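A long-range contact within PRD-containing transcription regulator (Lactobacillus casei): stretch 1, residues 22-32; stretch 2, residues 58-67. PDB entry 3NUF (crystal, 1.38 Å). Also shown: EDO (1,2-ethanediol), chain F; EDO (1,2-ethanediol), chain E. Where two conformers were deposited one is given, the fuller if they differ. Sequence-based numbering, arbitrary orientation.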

# COMPACT_ATOMS: atom_id res chain seq x y z
N SER A 22 7.76 -13.89 0.45
CA SER A 22 7.83 -13.09 1.68
C SER A 22 7.89 -14.04 2.87
O SER A 22 7.65 -15.25 2.80
CB SER A 22 6.61 -12.18 1.81
OG SER A 22 5.47 -12.86 2.27
N SER A 23 8.15 -13.45 4.02
CA SER A 23 8.25 -14.24 5.22
C SER A 23 6.91 -14.47 5.93
O SER A 23 6.87 -15.14 6.97
CB SER A 23 9.27 -13.64 6.18
OG SER A 23 8.90 -12.34 6.51
N ASP A 24 5.82 -14.01 5.32
CA ASP A 24 4.50 -14.34 5.85
C ASP A 24 3.47 -14.10 4.78
O ASP A 24 2.96 -12.99 4.60
CB ASP A 24 4.17 -13.55 7.12
CG ASP A 24 2.86 -13.97 7.75
OD1 ASP A 24 2.03 -14.64 7.08
OD2 ASP A 24 2.64 -13.63 8.91
N ALA A 25 3.19 -15.14 4.02
CA ALA A 25 2.20 -15.07 2.97
C ALA A 25 0.82 -14.74 3.51
O ALA A 25 0.06 -14.00 2.86
CB ALA A 25 2.20 -16.39 2.10
N GLN A 26 0.45 -15.23 4.68
CA GLN A 26 -0.89 -14.95 5.17
C GLN A 26 -1.04 -13.45 5.28
O GLN A 26 -2.01 -12.91 4.76
CB GLN A 26 -1.18 -15.65 6.49
CG GLN A 26 -2.54 -15.38 7.00
CD GLN A 26 -2.66 -14.11 7.80
OE1 GLN A 26 -1.77 -13.74 8.54
NE2 GLN A 26 -3.79 -13.43 7.67
N ALA A 27 -0.14 -12.80 6.02
CA ALA A 27 -0.30 -11.39 6.31
C ALA A 27 -0.10 -10.54 5.08
O ALA A 27 -0.79 -9.55 4.91
CB ALA A 27 0.66 -10.97 7.45
N ALA A 28 0.79 -10.97 4.20
CA ALA A 28 1.00 -10.20 2.98
C ALA A 28 -0.20 -10.28 2.05
O ALA A 28 -0.64 -9.26 1.47
CB ALA A 28 2.27 -10.62 2.27
N THR A 29 -0.80 -11.47 1.95
CA THR A 29 -2.02 -11.62 1.16
C THR A 29 -3.14 -10.78 1.73
O THR A 29 -3.81 -10.07 1.00
CB THR A 29 -2.47 -13.07 1.04
OG1 THR A 29 -1.39 -13.83 0.48
CG2 THR A 29 -3.70 -13.21 0.10
N ALA A 30 -3.34 -10.86 3.05
CA ALA A 30 -4.37 -10.07 3.71
C ALA A 30 -4.20 -8.57 3.46
O ALA A 30 -5.16 -7.85 3.15
CB ALA A 30 -4.39 -10.33 5.21
N LEU A 31 -2.95 -8.14 3.53
CA LEU A 31 -2.66 -6.69 3.36
C LEU A 31 -2.93 -6.23 1.91
O LEU A 31 -3.56 -5.20 1.70
CB LEU A 31 -1.22 -6.39 3.79
CG LEU A 31 -0.76 -4.94 3.63
CD1 LEU A 31 -1.67 -3.99 4.41
CD2 LEU A 31 0.69 -4.79 4.10
N VAL A 32 -2.39 -6.97 0.92
CA VAL A 32 -2.69 -6.62 -0.46
C VAL A 32 -4.19 -6.61 -0.73
O VAL A 32 -4.73 -5.67 -1.35
CB VAL A 32 -1.96 -7.60 -1.41
CG1 VAL A 32 -2.38 -7.35 -2.86
CG2 VAL A 32 -0.49 -7.42 -1.30
C1 EDO F . 6.40 -10.52 5.58
O1 EDO F . 6.94 -11.02 6.82
C2 EDO F . 6.81 -9.08 5.28
O2 EDO F . 8.18 -8.96 4.87
C1 EDO E . 6.32 -13.24 12.75
O1 EDO E . 5.02 -12.92 12.25
C2 EDO E . 6.11 -13.59 14.20
O2 EDO E . 5.68 -14.95 14.21
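Stretch 2 (58-67) LIEMLGRSKS

Crossing helices can pack through apolar side chains without a direct hydrogen bond between them, and the contact between residues 22-32 and 58-67 illustrates the point with Leu62 at its centre. The CA-to-CB bond of Leu62 (chi1 t, chi2 p) points toward stretch 1. Its CD2 rests 3.9 Å from Ala27 CB and 4.1 Å from Ala28 CB, and comes still closer to the backbone, 3.7 Å from Ala28 N, so that the methyl group lies against the main chain as well as against the two alanine side chains. Stretch 2 is helical throughout, and its axis passes 10.1 Å from that of helix 25-32, the N-to-C directions making an angle of 125°, closer to antiparallel than to parallel. One turn along stretch 1, Leu31 answers with its own CD2, 4.0 Å from both Leu62 CB and Leu58 CB.

Leu58, one turn before Leu62, carries the apolar surface on to Val32, with its CD1 4.2 Å from Val32 CG2. The CA-to-CB bond of Ile59 points sideways, though the end of the side chain comes nearer; Ile59 CG1 lies 4.2 Å from Ala28 CB and Ile59 CG2 4.0 Å from Ser22 CB, in the loop before the helix. The backbones approach closely here, Ala28 CA and Ile59 CA being 6.2 Å apart.

Farther along stretch 2 the contact turns polar. Asp24 caps the first helix, its OD1 accepting from Ala27 N at 3.0 Å. Its OD2 stands 4.0 Å from Lys66 NZ, beyond salt-bridge range, and a water spans the gap, donating to Asp24 OD2 and accepting from Lys66 NZ, each at 2.7 Å. The 1,2-ethanediol of chain F, probably from the crystallisation liquor, makes a second bridge: its O1 accepts from Lys66 NZ at 3.0 Å and shares a very short 2.4 Å hydrogen bond with Ser23 OG.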

# COMPACT_ATOMS: atom_id res chain seq x y z
N LEU A 58 4.26 -2.77 -0.24
CA LEU A 58 3.48 -3.22 0.92
C LEU A 58 4.21 -4.31 1.70
O LEU A 58 4.25 -4.31 2.94
CB LEU A 58 2.09 -3.68 0.55
CG LEU A 58 1.09 -2.64 0.06
CD1 LEU A 58 -0.15 -3.34 -0.56
CD2 LEU A 58 0.75 -1.61 1.14
N ILE A 59 4.84 -5.24 1.00
CA ILE A 59 5.65 -6.25 1.66
C ILE A 59 6.81 -5.66 2.44
O ILE A 59 7.08 -6.07 3.58
CB ILE A 59 6.12 -7.31 0.65
CG1 ILE A 59 4.90 -8.14 0.21
CG2 ILE A 59 7.20 -8.23 1.24
CD1 ILE A 59 5.17 -9.08 -1.03
N GLU A 60 7.47 -4.67 1.85
CA GLU A 60 8.53 -3.97 2.55
C GLU A 60 8.04 -3.27 3.83
O GLU A 60 8.66 -3.38 4.89
CB GLU A 60 9.19 -2.95 1.60
CG GLU A 60 10.22 -2.08 2.28
CD GLU A 60 10.76 -0.96 1.36
OE1 GLU A 60 11.29 -1.36 0.29
OE2 GLU A 60 10.64 0.27 1.68
N MSE A 61 6.91 -2.59 3.73
CA MSE A 61 6.29 -1.92 4.91
C MSE A 61 5.90 -2.93 5.99
O MSE A 61 6.14 -2.71 7.16
CB MSE A 61 5.05 -1.14 4.50
CG MSE A 61 5.30 0.05 3.60
SE MSE A 61 3.69 0.91 2.98
CE MSE A 61 3.03 1.35 4.71
N LEU A 62 5.25 -4.03 5.60
CA LEU A 62 4.92 -5.08 6.54
C LEU A 62 6.16 -5.62 7.21
O LEU A 62 6.23 -5.81 8.42
CB LEU A 62 4.09 -6.16 5.81
CG LEU A 62 3.62 -7.35 6.64
CD1 LEU A 62 2.70 -6.86 7.74
CD2 LEU A 62 2.96 -8.39 5.69
N GLY A 63 7.20 -5.82 6.42
CA GLY A 63 8.46 -6.26 7.00
C GLY A 63 9.00 -5.33 8.04
O GLY A 63 9.43 -5.74 9.14
N ARG A 64 8.95 -4.03 7.78
CA ARG A 64 9.44 -3.01 8.73
C ARG A 64 8.58 -2.94 9.97
O ARG A 64 9.09 -2.75 11.07
CB ARG A 64 9.52 -1.56 8.16
CG ARG A 64 10.74 -1.21 7.47
CD ARG A 64 10.84 0.28 7.30
NE ARG A 64 9.90 0.78 6.32
CZ ARG A 64 9.98 0.60 5.02
NH1 ARG A 64 10.99 -0.10 4.50
NH2 ARG A 64 9.10 1.14 4.23
N SER A 65 7.27 -3.14 9.82
CA SER A 65 6.36 -3.17 10.95
C SER A 65 6.71 -4.25 11.94
O SER A 65 6.48 -4.13 13.16
CB SER A 65 4.89 -3.37 10.51
OG SER A 65 4.53 -4.72 10.14
N LYS A 66 7.30 -5.33 11.44
CA LYS A 66 7.72 -6.46 12.28
C LYS A 66 9.16 -6.35 12.77
O LYS A 66 9.45 -6.70 13.89
CB LYS A 66 7.55 -7.74 11.47
CG LYS A 66 6.10 -8.07 11.17
CD LYS A 66 6.02 -9.11 10.08
CE LYS A 66 6.19 -10.39 10.65
NZ LYS A 66 5.92 -11.42 9.58
N SER A 67 10.06 -5.87 11.92
CA SER A 67 11.49 -5.88 12.26
C SER A 67 11.89 -4.71 13.10
O SER A 67 12.87 -4.79 13.86
CB SER A 67 12.33 -5.87 11.02
OG SER A 67 12.17 -4.62 10.35
O HOH W 1 3.29 -11.09 9.37